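Local coordinates for protein putative acetamidase/formamidase (PDB 5UBU) that probably hydrolyses carbon-nitrogen bonds in linear amides and binds sodium ions, at residues 283-288 with 298-303. Numbering follows the deposited sequence.
Sequences DLIYWL and DAYMLL
In both I285 and L303 the first torsion sets the branch anti to the carbonyl carbon (CG1 of I285 at chi1 -68°, CG of L303 at -73°), and the two side chains pass alongside one another, pointing opposite ways, with I285 CG1 lying 3.6 Å from L303 CD1. L303 CD1 also meets L284 CD2 at 3.9 Å, where the two leucines cross obliquely, and, tip to tip, L288 CD1 at 4.0 Å. I285 spreads its branches along 298-303: CG2 rests on A299 CB at 4.2 Å, while I285 CD1 comes obliquely to the Y300 ring, 3.6 Å from Y300 CD1. At the small A299 the two segments' backbones are nearest, I285 CA to A299 CA 6.0 Å; the segment axes approach to 9.6 Å and run at 128°. The contact packs the consecutive helices 273-291 and 296-306, joined by a short link, against each other, with L325 of strand 319-326 touching both L288 and L303. L129 of a second subunit packs on I285 and gives its backbone N to a hydrogen bond with Y300 OH. No hydrogen bond joins the two segments; their buried contact is wholly apolar, so it depends on shape and exclusion of water, with the tyrosine hydroxyl satisfied across the subunit interface.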
loop_
_atom_site.group_PDB
_atom_site.type_symbol
_atom_site.label_atom_id
_atom_site.label_comp_id
_atom_site.label_asym_id
_atom_site.label_seq_id
_atom_site.Cartn_x
_atom_site.Cartn_y
_atom_site.Cartn_z
ATOM N N ASP B 283 11.144 5.704 -14.575
ATOM C CA ASP B 283 12.025 5.085 -15.563
ATOM C C ASP B 283 11.782 5.711 -16.927
ATOM O O ASP B 283 12.731 5.945 -17.673
ATOM C CB ASP B 283 11.799 3.585 -15.681
ATOM C CG ASP B 283 12.807 2.928 -16.608
ATOM O OD1 ASP B 283 13.997 2.894 -16.242
ATOM O OD2 ASP B 283 12.413 2.426 -17.688
ATOM N N LEU B 284 10.511 5.962 -17.247
ATOM C CA LEU B 284 10.154 6.577 -18.521
ATOM C C LEU B 284 10.798 7.962 -18.619
ATOM O O LEU B 284 11.402 8.300 -19.638
ATOM C CB LEU B 284 8.632 6.669 -18.678
ATOM C CG LEU B 284 8.098 7.251 -19.989
ATOM C CD1 LEU B 284 8.650 6.492 -21.181
ATOM C CD2 LEU B 284 6.587 7.204 -19.991
ATOM N N ILE B 285 10.692 8.739 -17.541
ATOM C CA ILE B 285 11.285 10.082 -17.483
ATOM C C ILE B 285 12.796 10.010 -17.698
ATOM O O ILE B 285 13.350 10.816 -18.439
ATOM C CB ILE B 285 10.950 10.802 -16.157
ATOM C CG1 ILE B 285 9.452 11.117 -16.117
ATOM C CG2 ILE B 285 11.725 12.108 -16.035
ATOM C CD1 ILE B 285 8.960 11.640 -14.787
ATOM N N TYR B 286 13.462 9.048 -17.065
ATOM C CA TYR B 286 14.905 8.927 -17.250
ATOM C C TYR B 286 15.259 8.517 -18.691
ATOM O O TYR B 286 16.308 8.915 -19.228
ATOM C CB TYR B 286 15.554 7.964 -16.257
ATOM C CG TYR B 286 15.519 8.375 -14.799
ATOM C CD1 TYR B 286 15.475 9.721 -14.408
ATOM C CD2 TYR B 286 15.708 7.421 -13.801
ATOM C CE1 TYR B 286 15.487 10.074 -13.061
ATOM C CE2 TYR B 286 15.747 7.779 -12.462
ATOM C CZ TYR B 286 15.642 9.104 -12.097
ATOM O OH TYR B 286 15.675 9.449 -10.765
ATOM N N TRP B 287 14.374 7.733 -19.299
ATOM C CA TRP B 287 14.549 7.274 -20.668
ATOM C C TRP B 287 14.395 8.452 -21.628
ATOM O O TRP B 287 15.202 8.617 -22.550
ATOM C CB TRP B 287 13.556 6.137 -20.952
ATOM C CG TRP B 287 13.685 5.441 -22.270
ATOM C CD1 TRP B 287 14.754 5.465 -23.126
ATOM C CD2 TRP B 287 12.806 4.432 -22.771
ATOM N NE1 TRP B 287 14.533 4.630 -24.186
ATOM C CE2 TRP B 287 13.352 3.968 -23.987
ATOM C CE3 TRP B 287 11.583 3.907 -22.333
ATOM C CZ2 TRP B 287 12.721 3.009 -24.773
ATOM C CZ3 TRP B 287 10.952 2.950 -23.112
ATOM C CH2 TRP B 287 11.528 2.507 -24.319
ATOM N N LEU B 288 13.389 9.291 -21.382
ATOM C CA LEU B 288 13.145 10.472 -22.210
ATOM C C LEU B 288 14.308 11.469 -22.127
ATOM O O LEU B 288 14.660 12.093 -23.131
ATOM C CB LEU B 288 11.825 11.141 -21.818
ATOM C CG LEU B 288 10.563 10.309 -22.064
ATOM C CD1 LEU B 288 9.341 10.968 -21.456
ATOM C CD2 LEU B 288 10.350 10.056 -23.547
ATOM N N ASP B 298 10.531 19.120 -17.505
ATOM C CA ASP B 298 9.589 19.285 -18.604
ATOM C C ASP B 298 8.947 17.929 -18.896
ATOM O O ASP B 298 7.740 17.851 -19.102
ATOM C CB ASP B 298 10.279 19.804 -19.866
ATOM C CG ASP B 298 9.300 20.032 -21.009
ATOM O OD1 ASP B 298 8.259 20.693 -20.801
ATOM O OD2 ASP B 298 9.592 19.572 -22.125
ATOM N N ALA B 299 9.760 16.872 -18.909
ATOM C CA ALA B 299 9.267 15.513 -19.170
ATOM C C ALA B 299 8.242 15.096 -18.127
ATOM O O ALA B 299 7.209 14.522 -18.465
ATOM C CB ALA B 299 10.415 14.519 -19.180
ATOM N N TYR B 300 8.551 15.388 -16.863
ATOM C CA TYR B 300 7.683 15.076 -15.725
ATOM C C TYR B 300 6.331 15.777 -15.851
ATOM O O TYR B 300 5.278 15.142 -15.740
ATOM C CB TYR B 300 8.417 15.477 -14.439
ATOM C CG TYR B 300 7.705 15.282 -13.114
ATOM C CD1 TYR B 300 7.138 14.064 -12.769
ATOM C CD2 TYR B 300 7.739 16.274 -12.150
ATOM C CE1 TYR B 300 6.533 13.880 -11.532
ATOM C CE2 TYR B 300 7.149 16.096 -10.913
ATOM C CZ TYR B 300 6.559 14.892 -10.603
ATOM O OH TYR B 300 5.980 14.732 -9.367
HETATM N N MSE B 301 6.364 17.075 -16.126
HETATM C CA MSE B 301 5.140 17.861 -16.266
HETATM C C MSE B 301 4.417 17.520 -17.536
HETATM O O MSE B 301 3.198 17.592 -17.572
HETATM C CB MSE B 301 5.457 19.344 -16.203
HETATM C CG MSE B 301 5.965 19.718 -14.816
HETATM SE SE MSE B 301 6.441 21.631 -14.751
HETATM C CE MSE B 301 4.692 22.520 -14.803
ATOM N N LEU B 302 5.148 17.144 -18.586
ATOM C CA LEU B 302 4.509 16.782 -19.858
ATOM C C LEU B 302 3.751 15.460 -19.716
ATOM O O LEU B 302 2.644 15.324 -20.242
ATOM C CB LEU B 302 5.530 16.676 -21.008
ATOM C CG LEU B 302 4.938 16.338 -22.381
ATOM C CD1 LEU B 302 4.027 17.450 -22.865
ATOM C CD2 LEU B 302 6.027 16.084 -23.403
ATOM N N LEU B 303 4.360 14.486 -19.031
ATOM C CA LEU B 303 3.723 13.182 -18.806
ATOM C C LEU B 303 2.495 13.308 -17.930
ATOM O O LEU B 303 1.654 12.418 -17.913
ATOM C CB LEU B 303 4.690 12.173 -18.194
ATOM C CG LEU B 303 5.748 11.638 -19.143
ATOM C CD1 LEU B 303 6.729 10.759 -18.390
ATOM C CD2 LEU B 303 5.097 10.870 -20.281
#